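Phenylalanine/tyrosine ammonia-lyase (Rhodosporidium toruloides, PDB 1Y2M) catalyses the non-oxidative deamination of L-phenylalanine and L-tyrosine to trans-cinnamate and p-coumarate, committing them to phenylpropanoid metabolism. Local coordinates at residues 420-425 against 511-516. Residues are numbered along the deposited sequence; the frame is centred on the assembly and turned at random.
Sequences NTMEKT and RRTTES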
loop_
_atom_site.group_PDB
_atom_site.type_symbol
_atom_site.label_atom_id
_atom_site.label_comp_id
_atom_site.label_asym_id
_atom_site.label_seq_id
_atom_site.Cartn_x
_atom_site.Cartn_y
_atom_site.Cartn_z
ATOM N N ASN B 420 4.231 9.310 13.308
ATOM C CA ASN B 420 2.766 9.253 13.469
ATOM C C ASN B 420 2.072 10.429 12.824
ATOM O O ASN B 420 1.106 10.267 12.066
ATOM C CB ASN B 420 2.428 9.183 14.982
ATOM C CG ASN B 420 0.891 9.256 15.315
ATOM O OD1 ASN B 420 0.374 10.344 15.669
ATOM N ND2 ASN B 420 0.213 8.102 15.311
ATOM N N THR B 421 2.572 11.623 13.084
ATOM C CA THR B 421 1.943 12.806 12.521
ATOM C C THR B 421 2.002 12.792 11.006
ATOM O O THR B 421 1.077 13.253 10.301
ATOM C CB THR B 421 2.555 14.132 13.031
ATOM O OG1 THR B 421 3.898 14.325 12.573
ATOM C CG2 THR B 421 2.533 14.147 14.569
HETATM N N MSE B 422 3.115 12.307 10.503
HETATM C CA MSE B 422 3.335 12.339 9.029
HETATM C C MSE B 422 2.485 11.302 8.281
HETATM O O MSE B 422 1.965 11.557 7.199
HETATM C CB MSE B 422 4.786 12.162 8.746
HETATM C CG MSE B 422 5.611 13.364 9.164
HETATM SE SE MSE B 422 5.109 15.017 8.182
HETATM C CE MSE B 422 3.829 15.895 9.413
ATOM N N GLU B 423 2.347 10.110 8.868
ATOM C CA GLU B 423 1.522 9.033 8.251
ATOM C C GLU B 423 0.099 9.583 8.138
ATOM O O GLU B 423 -0.502 9.521 7.041
ATOM C CB GLU B 423 1.558 7.759 9.077
ATOM C CG GLU B 423 2.922 7.117 9.262
ATOM C CD GLU B 423 3.465 6.389 8.041
ATOM O OE1 GLU B 423 3.327 5.161 8.024
ATOM O OE2 GLU B 423 4.086 7.000 7.178
ATOM N N LYS B 424 -0.437 10.095 9.250
ATOM C CA LYS B 424 -1.828 10.597 9.287
ATOM C C LYS B 424 -2.030 11.785 8.363
ATOM O O LYS B 424 -3.041 11.908 7.646
ATOM C CB LYS B 424 -2.257 11.010 10.712
ATOM C CG LYS B 424 -2.191 9.919 11.759
ATOM C CD LYS B 424 -2.126 10.501 13.230
ATOM C CE LYS B 424 -2.957 11.761 13.381
ATOM N NZ LYS B 424 -2.402 13.094 12.879
ATOM N N THR B 425 -1.055 12.691 8.349
ATOM C CA THR B 425 -1.207 13.875 7.502
ATOM C C THR B 425 -1.203 13.453 6.030
ATOM O O THR B 425 -1.953 14.033 5.220
ATOM C CB THR B 425 -0.119 14.896 7.838
ATOM O OG1 THR B 425 -0.254 15.293 9.215
ATOM C CG2 THR B 425 -0.154 16.148 6.896
ATOM N N ARG B 511 9.290 13.139 4.319
ATOM C CA ARG B 511 9.612 13.371 2.915
ATOM C C ARG B 511 8.435 13.058 2.041
ATOM O O ARG B 511 8.106 13.850 1.122
ATOM C CB ARG B 511 10.841 12.582 2.490
ATOM C CG ARG B 511 12.181 13.184 2.965
ATOM C CD ARG B 511 13.394 12.345 2.681
ATOM N NE ARG B 511 13.282 11.835 1.334
ATOM C CZ ARG B 511 13.420 10.572 0.952
ATOM N NH1 ARG B 511 13.741 9.589 1.805
ATOM N NH2 ARG B 511 13.161 10.304 -0.313
ATOM N N ARG B 512 7.796 11.920 2.303
ATOM C CA ARG B 512 6.652 11.562 1.457
ATOM C C ARG B 512 5.493 12.518 1.679
ATOM O O ARG B 512 4.823 12.940 0.713
ATOM C CB ARG B 512 6.250 10.093 1.683
ATOM C CG ARG B 512 7.286 9.071 1.305
ATOM C CD ARG B 512 7.746 9.265 -0.134
ATOM N NE ARG B 512 8.659 8.211 -0.544
ATOM C CZ ARG B 512 9.650 8.324 -1.389
ATOM N NH1 ARG B 512 10.096 9.532 -1.808
ATOM N NH2 ARG B 512 10.330 7.208 -1.685
ATOM N N THR B 513 5.260 12.935 2.921
ATOM C CA THR B 513 4.159 13.883 3.171
ATOM C C THR B 513 4.470 15.252 2.513
ATOM O O THR B 513 3.556 15.911 2.058
ATOM C CB THR B 513 3.943 14.020 4.684
ATOM O OG1 THR B 513 3.702 12.706 5.201
ATOM C CG2 THR B 513 2.804 15.004 4.986
ATOM N N THR B 514 5.755 15.691 2.472
ATOM C CA THR B 514 6.153 16.919 1.813
ATOM C C THR B 514 5.845 16.816 0.339
ATOM O O THR B 514 5.372 17.794 -0.261
ATOM C CB THR B 514 7.644 17.170 2.071
ATOM O OG1 THR B 514 7.875 17.343 3.487
ATOM C CG2 THR B 514 8.098 18.377 1.336
ATOM N N GLU B 515 6.061 15.632 -0.266
ATOM C CA GLU B 515 5.746 15.448 -1.681
ATOM C C GLU B 515 4.224 15.498 -1.866
ATOM O O GLU B 515 3.735 16.102 -2.838
ATOM C CB GLU B 515 6.304 14.138 -2.202
ATOM C CG GLU B 515 6.124 14.036 -3.723
ATOM C CD GLU B 515 6.817 12.869 -4.412
ATOM O OE1 GLU B 515 7.586 12.088 -3.766
ATOM O OE2 GLU B 515 6.591 12.727 -5.649
ATOM N N SER B 516 3.456 14.896 -0.948
ATOM C CA SER B 516 2.004 14.995 -1.055
ATOM C C SER B 516 1.537 16.447 -0.939
ATOM O O SER B 516 0.635 16.872 -1.668
ATOM C CB SER B 516 1.292 14.162 -0.006
ATOM O OG SER B 516 1.515 12.789 -0.284
#
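Thr513 OG1 approaches the flat carbonyl group of Met422 from one side, tilted well out of its plane, 2.9 Å from Met422 O and with a C=O...OG1 angle near 117°. The proton of that hydroxyl also has Ser509 O, one turn back on its own helix, within reach, while Arg426 NH2 hydrogen-bonds to Thr513 OG1. Thr421 carries the second flat carbonyl. Its O accepts on both faces, from Thr425 N at 2.9 Å on one and from Thr425 OG1 at 2.7 Å on the other, the hydroxyl tilted 28° from the plane. Both segments belong to long helices, 416-443 and 506-560, in the helical core of this PAL/histidase-family enzyme, away from the substrate-binding residues. Met422, present as selenomethionine, bends at chi2 and chi3 and brings SE to 3.8 Å from Thr513 CB, the two side chains meeting roughly at right angles. Thr513 OG1 lies beside the backbone N (chi1 -56°), which leaves CG2 anti to it and lays this methyl against Thr425 CG2 at 3.7 Å, with the hydroxyl beside the Met422 carbonyl. An alanine in place of Thr425 takes away the OG1 donor and the methyl, and is likely to leave one face of Thr421 O without its mate and a gap beside Thr513 CG2. Helix 273-303 borders the same interface, Ala279 touching Met422 and Ala286 touching Thr425. On helix 506-560, Arg512 forms an intersubunit salt bridge with Glu515 of the second subunit.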